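Local structure of nicotinate phosphoribosyltransferase (Vibrio cholerae, 4HL7) at residues 270-273 and 274-277; 313-316 and 317-320; 336-339 and 340-344. The protein probably catalyses the ATP-driven synthesis of nicotinate ribonucleotide from nicotinate and 5-phospho-alpha-D-ribose 1-diphosphate, a step of NAD biosynthesis. All blocks are in the same frame, centred on the assembly; numbering follows the deposited sequence.

Contact 1. Residues 270-273 and 274-277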
ATOM      1  N   THR A 270       4.160 -11.409  -4.972  1.00 15.05           N
ATOM      2  CA  THR A 270       5.081 -11.563  -3.853  1.00 16.30           C
ATOM      3  C   THR A 270       6.260 -12.416  -4.303  1.00 15.37           C
ATOM      4  O   THR A 270       7.427 -12.169  -3.973  1.00 16.31           O
ATOM      5  CB  THR A 270       4.403 -12.277  -2.691  1.00 14.15           C
ATOM      6  OG1 THR A 270       3.241 -11.545  -2.261  1.00 16.47           O
ATOM      7  CG2 THR A 270       5.424 -12.447  -1.507  1.00 17.14           C
ATOM      8  N   LEU A 271       5.947 -13.423  -5.120  1.00 16.73           N
ATOM      9  CA  LEU A 271       6.946 -14.313  -5.679  1.00 16.82           C
ATOM     10  C   LEU A 271       6.978 -14.048  -7.187  1.00 20.82           C
ATOM     11  O   LEU A 271       7.614 -13.062  -7.598  1.00 24.25           O
ATOM     12  CB  LEU A 271       6.593 -15.787  -5.369  1.00 16.49           C
ATOM     13  CG  LEU A 271       6.519 -15.995  -3.839  1.00 16.52           C
ATOM     14  CD1 LEU A 271       5.965 -17.358  -3.512  1.00 15.70           C
ATOM     15  CD2 LEU A 271       7.928 -15.898  -3.216  1.00 19.61           C
ATOM     16  N   THR A 272       6.314 -14.883  -8.004  1.00 16.31           N
ATOM     17  CA  THR A 272       6.177 -14.541  -9.453  1.00 17.82           C
ATOM     18  C   THR A 272       4.752 -14.913  -9.894  1.00 18.09           C
ATOM     19  O   THR A 272       4.081 -15.703  -9.241  1.00 15.54           O
ATOM     20  CB  THR A 272       7.120 -15.282 -10.335  1.00 18.17           C
ATOM     21  OG1 THR A 272       6.878 -16.695 -10.207  1.00 20.17           O
ATOM     22  CG2 THR A 272       8.639 -14.914 -10.005  1.00 20.89           C
ATOM     23  N   ILE A 273       4.352 -14.452 -11.074  1.00 17.06           N
ATOM     24  CA  ILE A 273       3.028 -14.836 -11.588  1.00 16.97           C
ATOM     25  C   ILE A 273       2.919 -16.355 -11.751  1.00 16.55           C
ATOM     26  O   ILE A 273       1.870 -16.941 -11.372  1.00 16.39           O
ATOM     27  CB  ILE A 273       2.677 -14.087 -12.889  1.00 20.45           C
ATOM     28  CG1 ILE A 273       1.194 -14.301 -13.304  1.00 19.65           C
ATOM     29  CG2 ILE A 273       3.617 -14.500 -14.012  1.00 22.61           C
ATOM     30  CD1 ILE A 273       0.180 -14.002 -12.233  1.00 19.74           C
ATOM     31  N   ASP A 274       3.970 -17.028 -12.202  1.00 16.95           N
ATOM     32  CA  ASP A 274       3.855 -18.508 -12.287  1.00 19.12           C
ATOM     33  C   ASP A 274       3.663 -19.165 -10.954  1.00 17.83           C
ATOM     34  O   ASP A 274       2.909 -20.129 -10.859  1.00 17.82           O
ATOM     35  CB  ASP A 274       5.036 -19.166 -13.011  1.00 26.16           C
ATOM     36  CG  ASP A 274       5.198 -18.640 -14.423  1.00 35.54           C
ATOM     37  OD1 ASP A 274       4.262 -18.771 -15.226  1.00 39.11           O
ATOM     38  OD2 ASP A 274       6.227 -17.995 -14.687  1.00 44.75           O
ATOM     39  N   ALA A 275       4.379 -18.713  -9.908  1.00 16.37           N
ATOM     40  CA  ALA A 275       4.167 -19.285  -8.543  1.00 16.33           C
ATOM     41  C   ALA A 275       2.773 -19.015  -8.059  1.00 16.65           C
ATOM     42  O   ALA A 275       2.147 -19.875  -7.430  1.00 16.70           O
ATOM     43  CB  ALA A 275       5.174 -18.678  -7.539  1.00 16.12           C
ATOM     44  N   PHE A 276       2.292 -17.794  -8.294  1.00 14.56           N
ATOM     45  CA  PHE A 276       0.928 -17.444  -7.898  1.00 15.24           C
ATOM     46  C   PHE A 276      -0.085 -18.340  -8.617  1.00 15.22           C
ATOM     47  O   PHE A 276      -0.959 -18.939  -7.978  1.00 14.69           O
ATOM     48  CB  PHE A 276       0.607 -16.010  -8.241  1.00 13.93           C
ATOM     49  CG  PHE A 276      -0.775 -15.621  -7.794  1.00 15.34           C
ATOM     50  CD1 PHE A 276      -1.048 -15.355  -6.441  1.00 14.54           C
ATOM     51  CD2 PHE A 276      -1.790 -15.645  -8.687  1.00 14.20           C
ATOM     52  CE1 PHE A 276      -2.356 -15.071  -6.034  1.00 13.52           C
ATOM     53  CE2 PHE A 276      -3.098 -15.354  -8.303  1.00 15.76           C
ATOM     54  CZ  PHE A 276      -3.377 -15.058  -6.978  1.00 14.44           C
ATOM     55  N   LEU A 277       0.073 -18.509  -9.930  1.00 15.28           N
ATOM     56  CA  LEU A 277      -0.916 -19.352 -10.660  1.00 17.01           C
ATOM     57  C   LEU A 277      -0.892 -20.779 -10.175  1.00 15.62           C
ATOM     58  O   LEU A 277      -1.931 -21.417 -10.122  1.00 17.15           O
ATOM     59  CB  LEU A 277      -0.652 -19.289 -12.177  1.00 18.08           C
ATOM     60  CG  LEU A 277      -0.941 -17.872 -12.743  1.00 19.83           C
ATOM     61  CD1 LEU A 277      -0.785 -17.912 -14.257  1.00 25.12           C
ATOM     62  CD2 LEU A 277      -2.298 -17.306 -12.352  1.00 21.27           C
TER
HETATM   63  O   HOH W   1       8.653 -17.836 -12.201  1.00 26.05           O
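Thr272 caps the start of helix 273-279: its OG1 accepts from Ala275 N at 3.2 Å, and the bond is nearly straight (168°). With chi1 at 60°, OG1 sits between the backbone N and the carbonyl carbon of its own residue, turned to the first helical turn, where it takes up an N-H that has no helical carbonyl before it. A water 2.9 Å from the same OG1 leads on to Asp274, donating only weakly to OD2. Regular helix bonds then begin, Phe276 N to Thr272 O at 2.9 Å and Leu277 N to Ile273 O at 2.8 Å. CG1 of Ile273 is anti to the backbone N (chi1 -170°), and the bend at the next bond carries Ile273 CD1 to Leu277 CG, 4.1 Å away, the two side chains crossing at a slant. On another flank, Leu271 CB packs against Ala275 CB at 3.9 Å. Asp390 binds Ile273 N through its OD1, taking up a further N-H of the first turn. Ile273 and Leu277 both lean on Met305 of helix 298-311, whereas Leu271, Ala275 and Phe276 touch Gln248 of helix 247-258, so this helix start lies between those two helices, just after strand 265-267.

Contact 2. Residues 313-316 and 317-320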
ATOM      1  N   GLY A 313     -12.692 -22.700 -15.342  1.00 18.70           N
ATOM      2  CA  GLY A 313     -14.147 -22.635 -15.577  1.00 23.31           C
ATOM      3  C   GLY A 313     -14.814 -21.488 -14.845  1.00 23.96           C
ATOM      4  O   GLY A 313     -15.996 -21.486 -14.680  1.00 23.91           O
ATOM      5  N   ILE A 314     -14.034 -20.478 -14.476  1.00 18.67           N
ATOM      6  CA  ILE A 314     -14.542 -19.269 -13.786  1.00 19.93           C
ATOM      7  C   ILE A 314     -14.742 -18.159 -14.804  1.00 19.56           C
ATOM      8  O   ILE A 314     -13.956 -17.984 -15.703  1.00 19.88           O
ATOM      9  CB  ILE A 314     -13.511 -18.840 -12.697  1.00 18.78           C
ATOM     10  CG1 ILE A 314     -13.340 -19.987 -11.688  1.00 17.68           C
ATOM     11  CG2 ILE A 314     -13.890 -17.508 -12.035  1.00 17.53           C
ATOM     12  CD1 ILE A 314     -12.245 -19.757 -10.673  1.00 17.34           C
ATOM     13  N   ASP A 315     -15.881 -17.488 -14.735  1.00 17.79           N
ATOM     14  CA  ASP A 315     -16.197 -16.373 -15.617  1.00 19.83           C
ATOM     15  C   ASP A 315     -15.458 -15.091 -15.125  1.00 19.35           C
ATOM     16  O   ASP A 315     -15.750 -14.545 -14.026  1.00 18.70           O
ATOM     17  CB  ASP A 315     -17.698 -16.148 -15.609  1.00 21.02           C
ATOM     18  CG  ASP A 315     -18.139 -15.045 -16.540  1.00 25.28           C
ATOM     19  OD1 ASP A 315     -17.315 -14.308 -17.136  1.00 25.30           O
ATOM     20  OD2 ASP A 315     -19.357 -14.887 -16.691  1.00 24.67           O
ATOM     21  N   PRO A 316     -14.498 -14.625 -15.902  1.00 19.60           N
ATOM     22  CA  PRO A 316     -13.670 -13.467 -15.414  1.00 19.83           C
ATOM     23  C   PRO A 316     -14.430 -12.201 -15.298  1.00 19.62           C
ATOM     24  O   PRO A 316     -14.032 -11.299 -14.551  1.00 17.08           O
ATOM     25  CB  PRO A 316     -12.562 -13.339 -16.477  1.00 22.49           C
ATOM     26  CG  PRO A 316     -12.670 -14.536 -17.344  1.00 27.13           C
ATOM     27  CD  PRO A 316     -14.035 -15.172 -17.185  1.00 21.90           C
ATOM     28  N   THR A 317     -15.590 -12.111 -15.991  1.00 19.35           N
ATOM     29  CA  THR A 317     -16.400 -10.926 -15.851  1.00 19.62           C
ATOM     30  C   THR A 317     -17.026 -10.794 -14.457  1.00 19.78           C
ATOM     31  O   THR A 317     -17.615  -9.756 -14.132  1.00 21.14           O
ATOM     32  CB  THR A 317     -17.524 -10.828 -16.931  1.00 22.22           C
ATOM     33  OG1 THR A 317     -18.460 -11.877 -16.746  1.00 23.23           O
ATOM     34  CG2 THR A 317     -16.917 -10.873 -18.389  1.00 23.17           C
ATOM     35  N   THR A 318     -16.934 -11.850 -13.653  1.00 17.22           N
ATOM     36  CA  THR A 318     -17.399 -11.814 -12.253  1.00 17.91           C
ATOM     37  C   THR A 318     -16.249 -11.467 -11.271  1.00 16.71           C
ATOM     38  O   THR A 318     -16.495 -11.407 -10.092  1.00 18.07           O
ATOM     39  CB  THR A 318     -18.058 -13.145 -11.797  1.00 18.06           C
ATOM     40  OG1 THR A 318     -17.070 -14.194 -11.723  1.00 18.23           O
ATOM     41  CG2 THR A 318     -19.115 -13.549 -12.796  1.00 21.34           C
ATOM     42  N   LYS A 319     -15.027 -11.315 -11.771  1.00 16.46           N
ATOM     43  CA  LYS A 319     -13.882 -11.047 -10.882  1.00 16.51           C
ATOM     44  C   LYS A 319     -13.343  -9.651 -11.125  1.00 16.66           C
ATOM     45  O   LYS A 319     -13.589  -9.050 -12.161  1.00 16.03           O
ATOM     46  CB  LYS A 319     -12.786 -12.079 -11.099  1.00 16.73           C
ATOM     47  CG  LYS A 319     -13.303 -13.508 -10.848  1.00 16.58           C
ATOM     48  CD  LYS A 319     -13.752 -13.653  -9.375  1.00 15.91           C
ATOM     49  CE  LYS A 319     -14.226 -15.090  -9.069  1.00 17.43           C
ATOM     50  NZ  LYS A 319     -14.872 -15.130  -7.702  1.00 18.08           N
ATOM     51  N   LEU A 320     -12.538  -9.165 -10.184  1.00 15.80           N
ATOM     52  CA  LEU A 320     -12.103  -7.782 -10.234  1.00 15.75           C
ATOM     53  C   LEU A 320     -10.571  -7.727 -10.327  1.00 15.91           C
ATOM     54  O   LEU A 320      -9.881  -8.374  -9.547  1.00 15.48           O
ATOM     55  CB  LEU A 320     -12.527  -7.037  -8.948  1.00 15.86           C
ATOM     56  CG  LEU A 320     -12.002  -5.587  -8.765  1.00 17.93           C
ATOM     57  CD1 LEU A 320     -12.578  -4.699  -9.882  1.00 17.32           C
ATOM     58  CD2 LEU A 320     -12.473  -5.043  -7.405  1.00 20.21           C
TER
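An Asx turn and a short 3-10 turn shape the link from helix 298-311 to strand 320-323, with Asp315 at its start accepting four bonds. Its carboxylate oxygen OD1 takes two donors from one residue, Thr317 OG1 at 2.7 Å and Thr317 N at 3.0 Å. Both come from the same face, above the carboxylate plane. With CG opposite the backbone N (chi1 -178°), the carboxylate reaches forward over the turn, and its slanting approach to Thr317 is fixed by this two-point grip. The carbonyl oxygen of Asp315 is also doubly used. Thr318 OG1 donates to it at 2.7 Å in the carbonyl plane, while Thr318 N reaches it at 3.0 Å from above that plane. Lys319 N continues the turn by donating to Pro316 O at 3.0 Å. Ile314 CG2 lies 3.8 Å from Lys319 CE, the side chains crossing at about a right angle; the lysine's NZ is hydrogen-bonded to the carbonyl oxygens of Tyr288 and Asn286. Pro316 packs on Ile306 and Gln310 of helix 298-311. Consecutive i to i+3 bonds, from Thr318 N to Asp315 O and from Lys319 N to Pro316 O, are the mark of a 3-10 turn, and here it follows a Schellman motif at Gly313 within an alpha-to-beta connection of the parallel sheet.

Contact 3. Residues 336-339 and 340-344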
ATOM      1  N   CYS A 336      -8.516   0.444 -19.647  1.00 16.73           N
ATOM      2  CA  CYS A 336      -9.997   0.352 -19.816  1.00 18.83           C
ATOM      3  C   CYS A 336     -10.365  -0.254 -21.174  1.00 18.86           C
ATOM      4  O   CYS A 336     -11.201  -1.146 -21.247  1.00 17.75           O
ATOM      5  CB  CYS A 336     -10.652   1.712 -19.733  1.00 18.15           C
ATOM      6  SG  CYS A 336     -10.709   2.424 -18.068  1.00 20.35           S
ATOM      7  N   GLU A 337      -9.730   0.257 -22.240  1.00 17.46           N
ATOM      8  CA  GLU A 337     -10.046  -0.218 -23.595  1.00 20.60           C
ATOM      9  C   GLU A 337      -9.637  -1.672 -23.783  1.00 20.46           C
ATOM     10  O   GLU A 337     -10.333  -2.445 -24.479  1.00 21.76           O
ATOM     11  CB  GLU A 337      -9.374   0.691 -24.623  1.00 19.48           C
ATOM     12  CG  GLU A 337     -10.105   2.039 -24.640  1.00 21.36           C
ATOM     13  CD  GLU A 337      -9.452   3.127 -25.470  1.00 25.54           C
ATOM     14  OE1 GLU A 337     -10.222   3.907 -26.044  1.00 23.39           O
ATOM     15  OE2 GLU A 337      -8.183   3.224 -25.542  1.00 27.13           O
ATOM     16  N   TYR A 338      -8.476  -2.033 -23.251  1.00 18.40           N
ATOM     17  CA  TYR A 338      -7.930  -3.344 -23.472  1.00 19.77           C
ATOM     18  C   TYR A 338      -8.769  -4.418 -22.750  1.00 20.70           C
ATOM     19  O   TYR A 338      -8.848  -5.542 -23.218  1.00 20.82           O
ATOM     20  CB  TYR A 338      -6.506  -3.443 -22.943  1.00 19.80           C
ATOM     21  CG  TYR A 338      -5.734  -4.673 -23.398  1.00 21.53           C
ATOM     22  CD1 TYR A 338      -5.105  -4.703 -24.656  1.00 21.74           C
ATOM     23  CD2 TYR A 338      -5.590  -5.789 -22.569  1.00 19.25           C
ATOM     24  CE1 TYR A 338      -4.378  -5.828 -25.076  1.00 23.96           C
ATOM     25  CE2 TYR A 338      -4.887  -6.909 -22.968  1.00 20.80           C
ATOM     26  CZ  TYR A 338      -4.259  -6.933 -24.211  1.00 23.07           C
ATOM     27  OH  TYR A 338      -3.531  -8.047 -24.552  1.00 25.38           O
ATOM     28  N   PHE A 339      -9.321  -4.064 -21.587  1.00 18.60           N
ATOM     29  CA  PHE A 339     -10.036  -5.068 -20.736  1.00 18.74           C
ATOM     30  C   PHE A 339     -11.566  -4.959 -20.772  1.00 21.63           C
ATOM     31  O   PHE A 339     -12.261  -5.759 -20.149  1.00 22.19           O
ATOM     32  CB  PHE A 339      -9.445  -5.119 -19.293  1.00 16.94           C
ATOM     33  CG  PHE A 339      -8.089  -5.731 -19.247  1.00 17.13           C
ATOM     34  CD1 PHE A 339      -6.952  -4.949 -18.969  1.00 16.48           C
ATOM     35  CD2 PHE A 339      -7.919  -7.070 -19.510  1.00 16.98           C
ATOM     36  CE1 PHE A 339      -5.673  -5.506 -18.969  1.00 14.87           C
ATOM     37  CE2 PHE A 339      -6.649  -7.681 -19.484  1.00 17.82           C
ATOM     38  CZ  PHE A 339      -5.500  -6.899 -19.206  1.00 16.40           C
ATOM     39  N   ALA A 340     -12.071  -4.012 -21.569  1.00 21.21           N
ATOM     40  CA  ALA A 340     -13.516  -3.777 -21.684  1.00 21.37           C
ATOM     41  C   ALA A 340     -14.208  -5.076 -22.088  1.00 20.37           C
ATOM     42  O   ALA A 340     -13.736  -5.795 -22.982  1.00 20.26           O
ATOM     43  CB  ALA A 340     -13.811  -2.652 -22.700  1.00 20.18           C
ATOM     44  N   GLY A 341     -15.259  -5.419 -21.352  1.00 22.46           N
ATOM     45  CA  GLY A 341     -16.053  -6.627 -21.631  1.00 23.10           C
ATOM     46  C   GLY A 341     -15.459  -7.947 -21.156  1.00 23.10           C
ATOM     47  O   GLY A 341     -16.102  -8.975 -21.251  1.00 22.12           O
ATOM     48  N   ARG A 342     -14.234  -7.934 -20.616  1.00 18.32           N
ATOM     49  CA  ARG A 342     -13.555  -9.157 -20.341  1.00 17.87           C
ATOM     50  C   ARG A 342     -13.418  -9.447 -18.820  1.00 16.86           C
ATOM     51  O   ARG A 342     -13.213 -10.584 -18.450  1.00 18.43           O
ATOM     52  CB  ARG A 342     -12.144  -9.167 -20.970  1.00 18.58           C
ATOM     53  CG  ARG A 342     -12.143  -8.894 -22.499  1.00 20.67           C
ATOM     54  CD  ARG A 342     -10.698  -8.606 -22.899  1.00 20.96           C
ATOM     55  NE  ARG A 342      -9.931  -9.826 -22.799  1.00 21.97           N
ATOM     56  CZ  ARG A 342      -8.588  -9.871 -22.754  1.00 22.47           C
ATOM     57  NH1 ARG A 342      -7.881  -8.781 -22.854  1.00 23.47           N
ATOM     58  NH2 ARG A 342      -7.957 -11.033 -22.656  1.00 22.73           N
ATOM     59  N   VAL A 343     -13.492  -8.419 -17.984  1.00 16.83           N
ATOM     60  CA  VAL A 343     -13.172  -8.586 -16.560  1.00 17.41           C
ATOM     61  C   VAL A 343     -13.556  -7.291 -15.904  1.00 18.29           C
ATOM     62  O   VAL A 343     -13.656  -6.277 -16.595  1.00 17.31           O
ATOM     63  CB  VAL A 343     -11.658  -8.904 -16.348  1.00 17.98           C
ATOM     64  CG1 VAL A 343     -10.728  -7.750 -16.855  1.00 15.99           C
ATOM     65  CG2 VAL A 343     -11.383  -9.266 -14.874  1.00 17.89           C
ATOM     66  N   LYS A 344     -13.869  -7.296 -14.600  1.00 17.90           N
ATOM     67  CA  LYS A 344     -14.173  -6.019 -13.943  1.00 17.68           C
ATOM     68  C   LYS A 344     -12.845  -5.397 -13.552  1.00 15.91           C
ATOM     69  O   LYS A 344     -11.920  -6.116 -13.253  1.00 17.15           O
ATOM     70  CB  LYS A 344     -14.994  -6.245 -12.679  1.00 18.89           C
ATOM     71  CG  LYS A 344     -16.418  -6.702 -12.921  1.00 20.21           C
ATOM     72  CD  LYS A 344     -17.195  -6.894 -11.595  1.00 23.47           C
ATOM     73  CE  LYS A 344     -16.475  -7.912 -10.690  1.00 29.77           C
ATOM     74  NZ  LYS A 344     -17.272  -8.288  -9.453  1.00 31.31           N
TER
HETATM   75  O   HOH W   2     -11.885  -5.289 -24.990  1.00 34.41           O
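Arg342 folds back over the end of helix 329-339, where Arg342 NH1 donates to Tyr338 O in a weak bond of 3.4 Å, though a straight one (165°). The carbonyl oxygen lies at the edge of the guanidinium, in its plane. A bend at chi3 (70°) brings the chain back to the helix end; the guanidinium there lies 17° from the Phe339 ring plane, with Arg342 NH1 3.8 Å from Phe339 CE2. The Tyr338 ring is turned much more steeply to it, and Tyr338 CE2 lies 3.5 Å from Arg342 NH1. The stronger partner of this arginine is Asp303, which forms a salt bridge with NH2 through OD1 and accepts from Tyr338 OH through OD2; one carboxylate thus fixes both side chains.

Phe339 O accepts from Arg342 N at 3.0 Å, which closes a type II beta turn with Ala340 and Gly341 at its corners, the positive phi falling on the glycine. A water gives one hydrogen to Ala340 O at 2.8 Å and another to Glu337 O at 3.3 Å, bridging the last helical turn to the first loop residue. Cys336 O receives Asn178 ND2, and Glu337 OE2 pairs with Arg174. On the apolar side, Phe339 CB meets Val343 CG1 at 3.8 Å, the side chains lying side by side. Phe339 and Val343 both rest on Ile306 of helix 298-311; Phe339 also touches Ile345 of strand 344-349, and Val343 touches Phe321 of strand 320-323, so the turn closes over the join between that helix and the parallel sheet.

From the N terminus, the three contacts follow in series, none enclosing or crossing another, each shaping a turn between helix and strand in the parallel-sheet domain. Contact 1 opens helix 273-279 after strand 265-267, contact 2 leads from helix 298-311 to strand 320-323, and contact 3 passes from helix 329-339 to strand 344-349. Contacts 2 and 3 are neighbours, their centres 12 Å apart: Lys344 N probably bonds to Lys319 O at 3.0 Å, pairing the adjacent strands where they begin. Contact 1 stands apart, its centre 19 Å from that of contact 2, yet helix 298-311 touches residues of all three.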